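Local coordinates for protein UV damage endonuclease (PDB 3TC3) that probably cuts DNA at sites of UV damage as a metal-dependent endonuclease, working in excision repair from a manganese-binding TIM barrel, at residues A[156-161]-A[242-247]; A[201-206]-A[217-222]; A[207-210]-A[214-217]; A[231-236]-A[278-283]. All blocks are in the same frame, centred on the assembly; numbering follows the deposited sequence.

Contact 1 of 4, residues A[156-161]-A[242-247]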
loop_
_atom_site.group_PDB
_atom_site.type_symbol
_atom_site.label_atom_id
_atom_site.label_comp_id
_atom_site.label_asym_id
_atom_site.label_seq_id
_atom_site.Cartn_x
_atom_site.Cartn_y
_atom_site.Cartn_z
ATOM N N GLU A 156 -7.272 -10.972 3.817
ATOM C CA GLU A 156 -6.551 -10.226 4.890
ATOM C C GLU A 156 -5.971 -8.944 4.296
ATOM O O GLU A 156 -6.739 -7.919 4.315
ATOM C CB GLU A 156 -5.479 -11.056 5.581
ATOM C CG GLU A 156 -5.992 -12.344 6.386
ATOM C CD GLU A 156 -7.168 -12.117 7.329
ATOM O OE1 GLU A 156 -7.268 -11.076 8.020
ATOM O OE2 GLU A 156 -8.010 -13.040 7.429
ATOM N N GLY A 157 -4.717 -8.992 3.813
ATOM C CA GLY A 157 -4.168 -7.774 3.173
ATOM C C GLY A 157 -3.619 -6.863 4.236
ATOM O O GLY A 157 -3.904 -7.018 5.428
ATOM N N LYS A 158 -2.819 -5.940 3.796
ATOM C CA LYS A 158 -2.253 -4.887 4.677
ATOM C C LYS A 158 -2.691 -3.504 4.268
ATOM O O LYS A 158 -2.757 -3.210 3.070
ATOM C CB LYS A 158 -0.719 -4.952 4.681
ATOM C CG LYS A 158 -0.158 -6.331 5.261
ATOM C CD LYS A 158 -0.565 -6.581 6.650
ATOM C CE LYS A 158 0.187 -7.853 7.187
ATOM N NZ LYS A 158 -0.461 -8.180 8.460
ATOM N N ILE A 159 -2.791 -2.616 5.247
ATOM C CA ILE A 159 -3.110 -1.194 5.006
ATOM C C ILE A 159 -1.924 -0.470 5.493
ATOM O O ILE A 159 -1.632 -0.471 6.711
ATOM C CB ILE A 159 -4.408 -0.756 5.820
ATOM C CG1 ILE A 159 -5.597 -1.605 5.375
ATOM C CG2 ILE A 159 -4.621 0.724 5.580
ATOM C CD1 ILE A 159 -6.814 -1.443 6.412
ATOM N N GLN A 160 -1.209 0.181 4.570
ATOM C CA GLN A 160 0.087 0.817 4.919
ATOM C C GLN A 160 -0.154 2.326 5.050
ATOM O O GLN A 160 -0.753 3.044 4.154
ATOM C CB GLN A 160 1.133 0.520 3.829
ATOM C CG GLN A 160 0.894 1.058 2.542
ATOM C CD GLN A 160 1.967 0.468 1.597
ATOM O OE1 GLN A 160 1.704 -0.616 1.032
ATOM N NE2 GLN A 160 3.203 1.069 1.551
ATOM N N ILE A 161 0.434 2.859 6.128
ATOM C CA ILE A 161 0.415 4.307 6.306
ATOM C C ILE A 161 1.774 4.877 6.764
ATOM O O ILE A 161 2.593 4.109 7.175
ATOM C CB ILE A 161 -0.629 4.767 7.352
ATOM C CG1 ILE A 161 -0.314 4.141 8.708
ATOM C CG2 ILE A 161 -2.040 4.386 6.822
ATOM C CD1 ILE A 161 -1.265 4.748 9.904
ATOM N N ARG A 242 12.137 -8.788 11.068
ATOM C CA ARG A 242 11.747 -9.289 12.381
ATOM C C ARG A 242 10.395 -8.677 12.862
ATOM O O ARG A 242 9.812 -9.158 13.825
ATOM C CB ARG A 242 12.899 -9.032 13.343
ATOM C CG ARG A 242 14.137 -9.662 12.768
ATOM C CD ARG A 242 15.239 -9.865 13.815
ATOM N NE ARG A 242 15.349 -8.781 14.804
ATOM C CZ ARG A 242 16.384 -7.934 14.896
ATOM N NH1 ARG A 242 17.430 -8.031 14.068
ATOM N NH2 ARG A 242 16.365 -6.972 15.822
ATOM N N THR A 243 9.898 -7.627 12.182
ATOM C CA THR A 243 8.618 -7.042 12.552
ATOM C C THR A 243 7.450 -7.691 11.866
ATOM O O THR A 243 6.329 -7.365 12.194
ATOM C CB THR A 243 8.538 -5.538 12.328
ATOM O OG1 THR A 243 8.516 -5.280 10.912
ATOM C CG2 THR A 243 9.798 -4.820 12.925
ATOM N N TRP A 244 7.733 -8.660 10.979
ATOM C CA TRP A 244 6.647 -9.371 10.261
ATOM C C TRP A 244 6.509 -10.764 10.785
ATOM O O TRP A 244 7.504 -11.447 10.976
ATOM C CB TRP A 244 6.930 -9.418 8.749
ATOM C CG TRP A 244 6.880 -8.079 8.138
ATOM C CD1 TRP A 244 7.877 -7.129 8.170
ATOM C CD2 TRP A 244 5.862 -7.567 7.248
ATOM N NE1 TRP A 244 7.489 -5.994 7.422
ATOM C CE2 TRP A 244 6.299 -6.212 6.853
ATOM C CE3 TRP A 244 4.636 -8.020 6.810
ATOM C CZ2 TRP A 244 5.514 -5.360 6.068
ATOM C CZ3 TRP A 244 3.882 -7.167 5.975
ATOM C CH2 TRP A 244 4.315 -5.870 5.637
ATOM N N LYS A 245 5.288 -11.241 10.821
ATOM C CA LYS A 245 5.136 -12.664 11.174
ATOM C C LYS A 245 5.237 -13.507 9.894
ATOM O O LYS A 245 5.708 -14.641 9.911
ATOM C CB LYS A 245 3.830 -12.885 11.959
ATOM C CG LYS A 245 4.119 -12.736 13.465
ATOM C CD LYS A 245 2.875 -12.734 14.325
ATOM C CE LYS A 245 3.215 -12.171 15.711
ATOM N NZ LYS A 245 3.177 -10.674 15.595
ATOM N N ASP A 246 4.840 -12.891 8.766
ATOM C CA ASP A 246 4.880 -13.553 7.452
ATOM C C ASP A 246 5.981 -12.897 6.573
ATOM O O ASP A 246 6.861 -12.208 7.080
ATOM C CB ASP A 246 3.478 -13.529 6.778
ATOM C CG ASP A 246 2.799 -12.162 6.845
ATOM O OD1 ASP A 246 3.428 -11.194 7.311
ATOM O OD2 ASP A 246 1.614 -12.025 6.447
ATOM N N ARG A 247 5.959 -13.104 5.260
ATOM C CA ARG A 247 6.953 -12.512 4.456
ATOM C C ARG A 247 6.799 -10.953 4.445
ATOM O O ARG A 247 5.718 -10.416 4.237
ATOM C CB ARG A 247 6.789 -13.053 3.046
ATOM C CG ARG A 247 7.866 -12.630 2.144
ATOM C CD ARG A 247 7.553 -13.030 0.742
ATOM N NE ARG A 247 7.763 -14.443 0.556
ATOM C CZ ARG A 247 7.607 -15.054 -0.598
ATOM N NH1 ARG A 247 7.227 -14.385 -1.688
ATOM N NH2 ARG A 247 7.850 -16.336 -0.658
#
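Lys158 and Trp244 meet inside the TIM barrel, near the ends at which its strands begin. Lys158 starts strand 158-162. Trp244 sits in the loop that leads from helix 233-241 to strand 249-252. The contact is small and almost entirely apolar. The methylene CE of Lys158 lies 3.9 Å from CZ3 of Trp244, and CG of the same lysine follows at 4.2 Å from that carbon. CE approaches the ring obliquely. The lysine chain and the indole reach out from facing backbones and pass alongside one another. The lysine chain bends at its second torsion (chi2 -60°) and then runs on extended, which carries CE alongside the six-membered end of the indole. The backbones stay well apart, with CA of Lys158 11.4 Å from CA of Trp244.

In this eight-stranded parallel barrel, strands 158-162 and 249-252 are not neighbours, so the contact reaches across the interior of the barrel. Strand 192-195 also takes part there: Val193 touches both Lys158 and Trp244. The indole NE1 is hydrogen-bonded to the backbone O of Val217 in strand 217-220, which probably helps fix the rotation of the ring. At the ring edge, in its plane, lies OD1 of Asp246, 3.4 Å from CE3 of Trp244.

The other carboxylate oxygen of Asp246 faces the lysine. NZ of Lys158 stays 4.8 Å from OD2 of Asp246, too far for a direct bond, although the opposite charges probably attract. Arg117 forms a long, weak ion pair with the same OD2.

Contact 2 of 4, residues A[201-206]-A[217-222]. With MN (manganese (II) ion), chain C.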
loop_
_atom_site.group_PDB
_atom_site.type_symbol
_atom_site.label_atom_id
_atom_site.label_comp_id
_atom_site.label_asym_id
_atom_site.label_seq_id
_atom_site.Cartn_x
_atom_site.Cartn_y
_atom_site.Cartn_z
ATOM N N PHE A 201 10.158 10.609 9.484
ATOM C CA PHE A 201 10.170 9.351 10.210
ATOM C C PHE A 201 10.963 8.262 9.481
ATOM O O PHE A 201 10.527 7.685 8.481
ATOM C CB PHE A 201 8.733 8.839 10.544
ATOM C CG PHE A 201 8.045 9.767 11.463
ATOM C CD1 PHE A 201 8.483 9.881 12.819
ATOM C CD2 PHE A 201 7.055 10.677 10.967
ATOM C CE1 PHE A 201 7.876 10.835 13.674
ATOM C CE2 PHE A 201 6.478 11.646 11.818
ATOM C CZ PHE A 201 6.827 11.703 13.146
ATOM N N SER A 202 12.122 7.954 10.028
ATOM C CA SER A 202 13.056 7.036 9.425
ATOM C C SER A 202 12.707 5.581 9.743
ATOM O O SER A 202 11.781 5.349 10.548
ATOM C CB SER A 202 14.466 7.331 10.019
ATOM O OG SER A 202 14.447 7.023 11.442
ATOM N N VAL A 203 13.420 4.648 9.180
ATOM C CA VAL A 203 13.324 3.241 9.591
ATOM C C VAL A 203 13.493 3.092 11.116
ATOM O O VAL A 203 12.712 2.381 11.781
ATOM C CB VAL A 203 14.283 2.392 8.817
ATOM C CG1 VAL A 203 14.261 0.932 9.330
ATOM C CG2 VAL A 203 13.814 2.389 7.335
ATOM N N LYS A 204 14.517 3.735 11.685
ATOM C CA LYS A 204 14.740 3.674 13.120
ATOM C C LYS A 204 13.485 4.069 13.896
ATOM O O LYS A 204 13.090 3.410 14.914
ATOM C CB LYS A 204 15.894 4.622 13.500
ATOM C CG LYS A 204 16.223 4.632 15.015
ATOM C CD LYS A 204 17.490 5.487 15.160
ATOM C CE LYS A 204 17.678 5.802 16.606
ATOM N NZ LYS A 204 18.690 6.835 16.871
ATOM N N ASP A 205 12.837 5.144 13.453
ATOM C CA ASP A 205 11.635 5.638 14.164
ATOM C C ASP A 205 10.479 4.636 14.048
ATOM O O ASP A 205 9.784 4.324 15.001
ATOM C CB ASP A 205 11.213 6.960 13.526
ATOM C CG ASP A 205 12.155 8.094 13.847
ATOM O OD1 ASP A 205 12.706 8.200 14.967
ATOM O OD2 ASP A 205 12.378 8.881 12.941
ATOM N N CYS A 206 10.331 4.062 12.851
ATOM C CA CYS A 206 9.281 3.029 12.664
ATOM C C CYS A 206 9.554 1.786 13.495
ATOM O O CYS A 206 8.607 1.214 14.082
ATOM C CB CYS A 206 9.138 2.636 11.173
ATOM S SG CYS A 206 8.537 4.020 10.157
ATOM N N VAL A 217 6.751 -3.085 9.760
ATOM C CA VAL A 217 7.303 -1.993 9.015
ATOM C C VAL A 217 7.555 -2.364 7.558
ATOM O O VAL A 217 8.262 -3.332 7.278
ATOM C CB VAL A 217 8.620 -1.516 9.679
ATOM C CG1 VAL A 217 9.253 -0.276 8.911
ATOM C CG2 VAL A 217 8.354 -1.176 11.183
ATOM N N ILE A 218 6.959 -1.572 6.695
ATOM C CA ILE A 218 7.327 -1.660 5.249
ATOM C C ILE A 218 8.532 -0.772 4.999
ATOM O O ILE A 218 8.469 0.461 5.224
ATOM C CB ILE A 218 6.165 -1.147 4.353
ATOM C CG1 ILE A 218 5.026 -2.108 4.413
ATOM C CG2 ILE A 218 6.659 -1.043 2.830
ATOM C CD1 ILE A 218 3.902 -1.842 3.396
ATOM N N PHE A 219 9.594 -1.383 4.482
ATOM C CA PHE A 219 10.783 -0.621 4.054
ATOM C C PHE A 219 10.667 -0.028 2.668
ATOM O O PHE A 219 10.363 -0.733 1.743
ATOM C CB PHE A 219 11.952 -1.636 4.034
ATOM C CG PHE A 219 13.268 -1.050 3.625
ATOM C CD1 PHE A 219 13.993 -0.198 4.498
ATOM C CD2 PHE A 219 13.770 -1.277 2.339
ATOM C CE1 PHE A 219 15.201 0.288 4.116
ATOM C CE2 PHE A 219 14.987 -0.740 1.957
ATOM C CZ PHE A 219 15.717 0.070 2.860
ATOM N N ASP A 220 10.865 1.252 2.561
ATOM C CA ASP A 220 10.867 1.961 1.288
ATOM C C ASP A 220 12.291 2.347 1.019
ATOM O O ASP A 220 12.870 3.089 1.776
ATOM C CB ASP A 220 9.992 3.150 1.382
ATOM C CG ASP A 220 9.928 3.828 0.064
ATOM O OD1 ASP A 220 10.909 4.312 -0.476
ATOM O OD2 ASP A 220 8.758 3.839 -0.479
ATOM N N ASN A 221 12.840 1.760 -0.054
ATOM C CA ASN A 221 14.293 1.920 -0.278
ATOM C C ASN A 221 14.660 3.383 -0.662
ATOM O O ASN A 221 15.679 3.853 -0.193
ATOM C CB ASN A 221 14.799 0.957 -1.304
ATOM C CG ASN A 221 14.284 1.209 -2.672
ATOM O OD1 ASN A 221 13.085 1.503 -2.891
ATOM N ND2 ASN A 221 15.201 1.074 -3.654
ATOM N N LEU A 222 13.878 4.036 -1.514
ATOM C CA LEU A 222 14.249 5.409 -1.928
ATOM C C LEU A 222 14.143 6.299 -0.690
ATOM O O LEU A 222 15.032 7.086 -0.425
ATOM C CB LEU A 222 13.276 5.868 -3.016
ATOM C CG LEU A 222 13.470 7.329 -3.473
ATOM C CD1 LEU A 222 14.855 7.535 -4.022
ATOM C CD2 LEU A 222 12.410 7.671 -4.545
HETATM MN MN MN C . 6.811 3.894 -0.568
HETATM O O HOH W 1 4.475 4.367 -0.399
#
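The Phe219 ring takes Val203 at its edge, close to the ring plane. CG2 of Val203 lies 3.8 Å from CD1 of Phe219, and the two side chains cross obliquely. Leu233, Ala236 and Leu237 of helix 233-241 also pack on Phe219. The ring of His224 meets it with the planes at about 55°.

One helical turn further on, CB of Cys206 touches CG1 of Val217 at 3.7 Å. CG2 of Val217 is also close, so both of its methyls lie against the cysteine.

The contact belongs to the beta-alpha-beta unit formed by strand 192-195, helix 203-213 and strand 217-220 of the TIM barrel. Helix 203-213 packs on both strands of the unit, through Cys206 on Ile194 and on Val217. Ser202 and Asp205 begin this helix with a capping box. Asp205 N donates to Ser202 OG at 3.2 Å, and Ser202 N donates to Asp205 OD2 on the anti side of the carboxylate.

Asp220 follows Phe219 and serves the metal site. OD2 of Asp220 binds manganese at 1.9 Å. Glu195, Glu288 and a water are further ligands. Asp251 belongs to the same site. OD1 of Asp220 caps helix 221-226 through His223 N.

Contact 3 of 4, residues A[207-210]-A[214-217]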
loop_
_atom_site.group_PDB
_atom_site.type_symbol
_atom_site.label_atom_id
_atom_site.label_comp_id
_atom_site.label_asym_id
_atom_site.label_seq_id
_atom_site.Cartn_x
_atom_site.Cartn_y
_atom_site.Cartn_z
ATOM N N LEU A 207 10.820 1.445 13.650
ATOM C CA LEU A 207 11.169 0.249 14.458
ATOM C C LEU A 207 10.819 0.557 15.943
ATOM O O LEU A 207 10.395 -0.351 16.681
ATOM C CB LEU A 207 12.651 -0.031 14.314
ATOM C CG LEU A 207 13.025 -0.616 12.948
ATOM C CD1 LEU A 207 14.564 -0.797 12.832
ATOM C CD2 LEU A 207 12.333 -1.949 12.723
ATOM N N TRP A 208 10.958 1.833 16.360
ATOM C CA TRP A 208 10.645 2.188 17.776
ATOM C C TRP A 208 9.174 1.975 18.003
ATOM O O TRP A 208 8.744 1.475 19.064
ATOM C CB TRP A 208 11.093 3.623 17.977
ATOM C CG TRP A 208 11.078 4.057 19.422
ATOM C CD1 TRP A 208 12.125 3.963 20.344
ATOM C CD2 TRP A 208 9.955 4.627 20.161
ATOM N NE1 TRP A 208 11.741 4.471 21.555
ATOM C CE2 TRP A 208 10.478 4.911 21.512
ATOM C CE3 TRP A 208 8.624 5.006 19.838
ATOM C CZ2 TRP A 208 9.648 5.452 22.520
ATOM C CZ3 TRP A 208 7.826 5.607 20.871
ATOM C CH2 TRP A 208 8.360 5.825 22.137
ATOM N N ILE A 209 8.341 2.406 17.038
ATOM C CA ILE A 209 6.911 2.173 17.110
ATOM C C ILE A 209 6.614 0.672 17.115
ATOM O O ILE A 209 5.828 0.224 17.972
ATOM C CB ILE A 209 6.143 2.897 15.974
ATOM C CG1 ILE A 209 6.224 4.417 16.147
ATOM C CG2 ILE A 209 4.679 2.329 15.922
ATOM C CD1 ILE A 209 5.587 5.165 14.969
ATOM N N SER A 210 7.193 -0.082 16.182
ATOM C CA SER A 210 6.889 -1.503 16.075
ATOM C C SER A 210 7.188 -2.233 17.353
ATOM O O SER A 210 6.413 -3.122 17.748
ATOM C CB SER A 210 7.710 -2.108 14.920
ATOM O OG SER A 210 7.341 -3.456 14.674
ATOM N N GLY A 214 3.825 -4.084 17.864
ATOM C CA GLY A 214 3.705 -5.243 16.978
ATOM C C GLY A 214 3.356 -4.863 15.539
ATOM O O GLY A 214 3.128 -5.788 14.690
ATOM N N ILE A 215 3.320 -3.577 15.199
ATOM C CA ILE A 215 3.035 -3.135 13.788
ATOM C C ILE A 215 4.201 -3.480 12.848
ATOM O O ILE A 215 5.264 -3.003 13.077
ATOM C CB ILE A 215 2.785 -1.632 13.747
ATOM C CG1 ILE A 215 1.514 -1.309 14.580
ATOM C CG2 ILE A 215 2.462 -1.212 12.320
ATOM C CD1 ILE A 215 1.433 0.190 14.811
ATOM N N PRO A 216 3.973 -4.244 11.806
ATOM C CA PRO A 216 5.108 -4.436 10.808
ATOM C C PRO A 216 5.479 -3.184 10.082
ATOM O O PRO A 216 4.663 -2.261 9.872
ATOM C CB PRO A 216 4.550 -5.499 9.858
ATOM C CG PRO A 216 3.307 -6.097 10.626
ATOM C CD PRO A 216 2.725 -4.947 11.373
ATOM N N VAL A 217 6.751 -3.085 9.760
ATOM C CA VAL A 217 7.303 -1.993 9.015
ATOM C C VAL A 217 7.555 -2.364 7.558
ATOM O O VAL A 217 8.262 -3.332 7.278
ATOM C CB VAL A 217 8.620 -1.516 9.679
ATOM C CG1 VAL A 217 9.253 -0.276 8.911
ATOM C CG2 VAL A 217 8.354 -1.176 11.183
#
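Ser210 reaches from helix 203-213 to the loop that follows it, and its hydroxyl donates to the backbone O of Ile215. The distance from Ser210 OG to Ile215 O is 2.7 Å. OG stands anti to the backbone N of its own residue (chi1 -173°), a setting that points it at the returning chain. The hydroxyl comes in from above the carbonyl plane of Ile215, 41° out of it, and not on a lone pair. CB of Ser210 rests on CG2 of Val217 at 3.9 Å, so the serine side chain makes one polar and one apolar contact with the loop. With an alanine in place of Ser210, the carbonyl of Ile215 would probably lose its hydroxyl partner, and the link from the helix to the loop would be weakened.

A backbone bond from Gly214 N to Ser210 O, 2.8 Å long, closes the last turn of the helix. Gly214 then leaves the helix with a positive phi, which suits glycine.

Beside the serine, Ile209 and Ile215 cross. CG2 of Ile209 meets CD1 of Ile215 at 4.0 Å. In Ile215, CG1 lies anti to the carbonyl carbon (chi1 -63°) and the chain then extends, which brings CD1 to that methyl. Ile194 of strand 192-195 touches both. Leu207 adds a looser contact, with CD2 4.3 Å from CG2 of Val217.

This is the alpha-to-beta loop of a beta-alpha-beta unit, between helix 203-213 and strand 217-220. Gly214 N donates and Ile215 O accepts; two such bonds to Ser210 suggest that directed polar bonds help set the turn, with apolar contacts filling in around them.

Contact 4 of 4, residues A[231-236]-A[278-283]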
loop_
_atom_site.group_PDB
_atom_site.type_symbol
_atom_site.label_atom_id
_atom_site.label_comp_id
_atom_site.label_asym_id
_atom_site.label_seq_id
_atom_site.Cartn_x
_atom_site.Cartn_y
_atom_site.Cartn_z
ATOM N N GLU A 231 22.280 2.966 8.302
ATOM C CA GLU A 231 22.112 1.544 8.041
ATOM C C GLU A 231 22.250 1.206 6.588
ATOM O O GLU A 231 21.644 1.849 5.726
ATOM C CB GLU A 231 20.738 1.040 8.514
ATOM C CG GLU A 231 20.310 1.562 9.876
ATOM C CD GLU A 231 19.422 2.817 9.844
ATOM O OE1 GLU A 231 19.610 3.741 8.968
ATOM O OE2 GLU A 231 18.605 2.925 10.781
ATOM N N SER A 232 23.024 0.162 6.267
ATOM C CA SER A 232 22.968 -0.401 4.931
ATOM C C SER A 232 21.585 -0.973 4.583
ATOM O O SER A 232 20.741 -1.229 5.517
ATOM C CB SER A 232 24.009 -1.534 4.775
ATOM O OG SER A 232 23.704 -2.593 5.701
ATOM N N LEU A 233 21.357 -1.177 3.287
ATOM C CA LEU A 233 20.158 -1.829 2.749
ATOM C C LEU A 233 19.992 -3.129 3.474
ATOM O O LEU A 233 18.934 -3.401 4.009
ATOM C CB LEU A 233 20.314 -2.055 1.232
ATOM C CG LEU A 233 19.332 -2.984 0.574
ATOM C CD1 LEU A 233 18.017 -2.202 0.701
ATOM C CD2 LEU A 233 19.654 -3.396 -0.926
ATOM N N ASN A 234 21.068 -3.925 3.574
ATOM C CA ASN A 234 20.889 -5.228 4.190
ATOM C C ASN A 234 20.557 -5.205 5.649
ATOM O O ASN A 234 19.733 -6.017 6.079
ATOM C CB ASN A 234 22.090 -6.158 3.967
ATOM C CG ASN A 234 21.866 -7.042 2.783
ATOM O OD1 ASN A 234 22.423 -6.787 1.737
ATOM N ND2 ASN A 234 20.927 -8.004 2.896
ATOM N N ASP A 235 21.168 -4.301 6.413
ATOM C CA ASP A 235 20.932 -4.235 7.837
ATOM C C ASP A 235 19.495 -3.707 8.072
ATOM O O ASP A 235 18.782 -4.200 8.952
ATOM C CB ASP A 235 21.953 -3.330 8.505
ATOM C CG ASP A 235 23.339 -4.012 8.642
ATOM O OD1 ASP A 235 23.382 -5.228 8.353
ATOM O OD2 ASP A 235 24.330 -3.313 8.997
ATOM N N ALA A 236 19.062 -2.741 7.268
ATOM C CA ALA A 236 17.746 -2.194 7.500
ATOM C C ALA A 236 16.735 -3.211 7.151
ATOM O O ALA A 236 15.752 -3.408 7.914
ATOM C CB ALA A 236 17.549 -0.889 6.688
ATOM N N ASN A 278 19.873 -8.451 -5.890
ATOM C CA ASN A 278 20.966 -9.409 -5.675
ATOM C C ASN A 278 21.319 -9.411 -4.180
ATOM O O ASN A 278 21.975 -10.353 -3.717
ATOM C CB ASN A 278 22.168 -9.219 -6.672
ATOM C CG ASN A 278 21.920 -9.892 -8.048
ATOM O OD1 ASN A 278 21.774 -11.110 -8.120
ATOM N ND2 ASN A 278 21.847 -9.088 -9.137
ATOM N N GLU A 279 20.856 -8.412 -3.447
ATOM C CA GLU A 279 21.068 -8.223 -2.013
ATOM C C GLU A 279 19.986 -8.888 -1.138
ATOM O O GLU A 279 20.204 -9.193 0.025
ATOM C CB GLU A 279 21.108 -6.712 -1.699
ATOM C CG GLU A 279 22.233 -5.952 -2.351
ATOM C CD GLU A 279 23.580 -6.377 -1.802
ATOM O OE1 GLU A 279 23.678 -6.523 -0.568
ATOM O OE2 GLU A 279 24.521 -6.596 -2.598
ATOM N N VAL A 280 18.832 -9.159 -1.729
ATOM C CA VAL A 280 17.614 -9.417 -0.971
ATOM C C VAL A 280 16.948 -10.770 -1.390
ATOM O O VAL A 280 17.101 -11.262 -2.541
ATOM C CB VAL A 280 16.677 -8.152 -1.170
ATOM C CG1 VAL A 280 15.341 -8.368 -0.675
ATOM C CG2 VAL A 280 17.299 -6.927 -0.504
ATOM N N ASP A 281 16.169 -11.387 -0.505
ATOM C CA ASP A 281 15.289 -12.494 -0.895
ATOM C C ASP A 281 14.166 -12.639 0.088
ATOM O O ASP A 281 14.157 -11.965 1.137
ATOM C CB ASP A 281 16.036 -13.845 -1.107
ATOM C CG ASP A 281 15.287 -14.842 -2.049
ATOM O OD1 ASP A 281 14.104 -14.680 -2.486
ATOM O OD2 ASP A 281 15.942 -15.866 -2.432
ATOM N N GLU A 282 13.167 -13.416 -0.295
ATOM C CA GLU A 282 12.097 -13.752 0.623
ATOM C C GLU A 282 11.347 -12.479 1.065
ATOM O O GLU A 282 11.200 -12.195 2.262
ATOM C CB GLU A 282 12.661 -14.567 1.842
ATOM C CG GLU A 282 11.646 -14.833 2.907
ATOM C CD GLU A 282 10.859 -16.126 2.713
ATOM O OE1 GLU A 282 11.480 -17.224 2.656
ATOM O OE2 GLU A 282 9.595 -16.036 2.680
ATOM N N VAL A 283 10.934 -11.691 0.069
ATOM C CA VAL A 283 10.226 -10.397 0.299
ATOM C C VAL A 283 9.322 -10.169 -0.879
ATOM O O VAL A 283 9.607 -10.637 -2.012
ATOM C CB VAL A 283 11.133 -9.178 0.402
ATOM C CG1 VAL A 283 12.071 -9.173 1.563
ATOM C CG2 VAL A 283 11.984 -8.970 -0.899
#
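Leu233 makes the tight part of this contact. Its CD2 lies 3.7 Å from CB of Glu279, with CG of the same glutamate close behind. The first torsion of Leu233 (chi1 166°) turns its branch toward the end of helix 270-279. CD2 of Leu233 also meets CG2 of Val280, more loosely, at 4.3 Å. Val280 is buried, and Leu237 of helix 233-241 packs on it too. On the inner side, Phe219 touches Leu233.

The other side is polar and more open. ND2 of Asn234 donates to the backbone O of Glu279 at 3.2 Å, nearly straight (164°). The acceptor lies close to the amide plane, while the donor is tilted from the carbonyl plane. The Glu279 side chain is exposed, and its carboxylate plane is turned 68° from the Asn234 amide. A leucine in place of Asn234 would probably leave the carbonyl of Glu279 without this donor and loosen the tie between the helices.

Ser232 caps the first turn of helix 233-241, its OG accepting from Asp235 N at 3.1 Å. Through Leu233 and Asn234 the start of this helix meets the end of helix 270-279, two elements of the helical layer around a TIM barrel.

How the contacts relate
Contacts 1, 2 and 3 meet around Val217, and contact 4 lies further out in the helical layer. Contacts 2 and 3 share Val217 and helix 203-213, and their centres are 10 Å apart. Contact 1 joins them at Val217, where Thr243 OG1 is hydrogen-bonded to Val217 N at 3.0 Å, beside the indole bond to Val217 O. Contact 4 reaches contact 2 by packing, with Leu233 CD1 3.6 Å from Phe219 CE2. It meets contact 1 through a salt bridge of 3.2 Å from Arg247 NE to Glu282 OE2. Contact 2 alone supplies a manganese ligand, Asp220. In segment 156-161, Gln160 NE2 is hydrogen-bonded to Glu195 and Asp251 of the metal site. The side chains of Trp244 and Val217 stay about 11 Å from the metal.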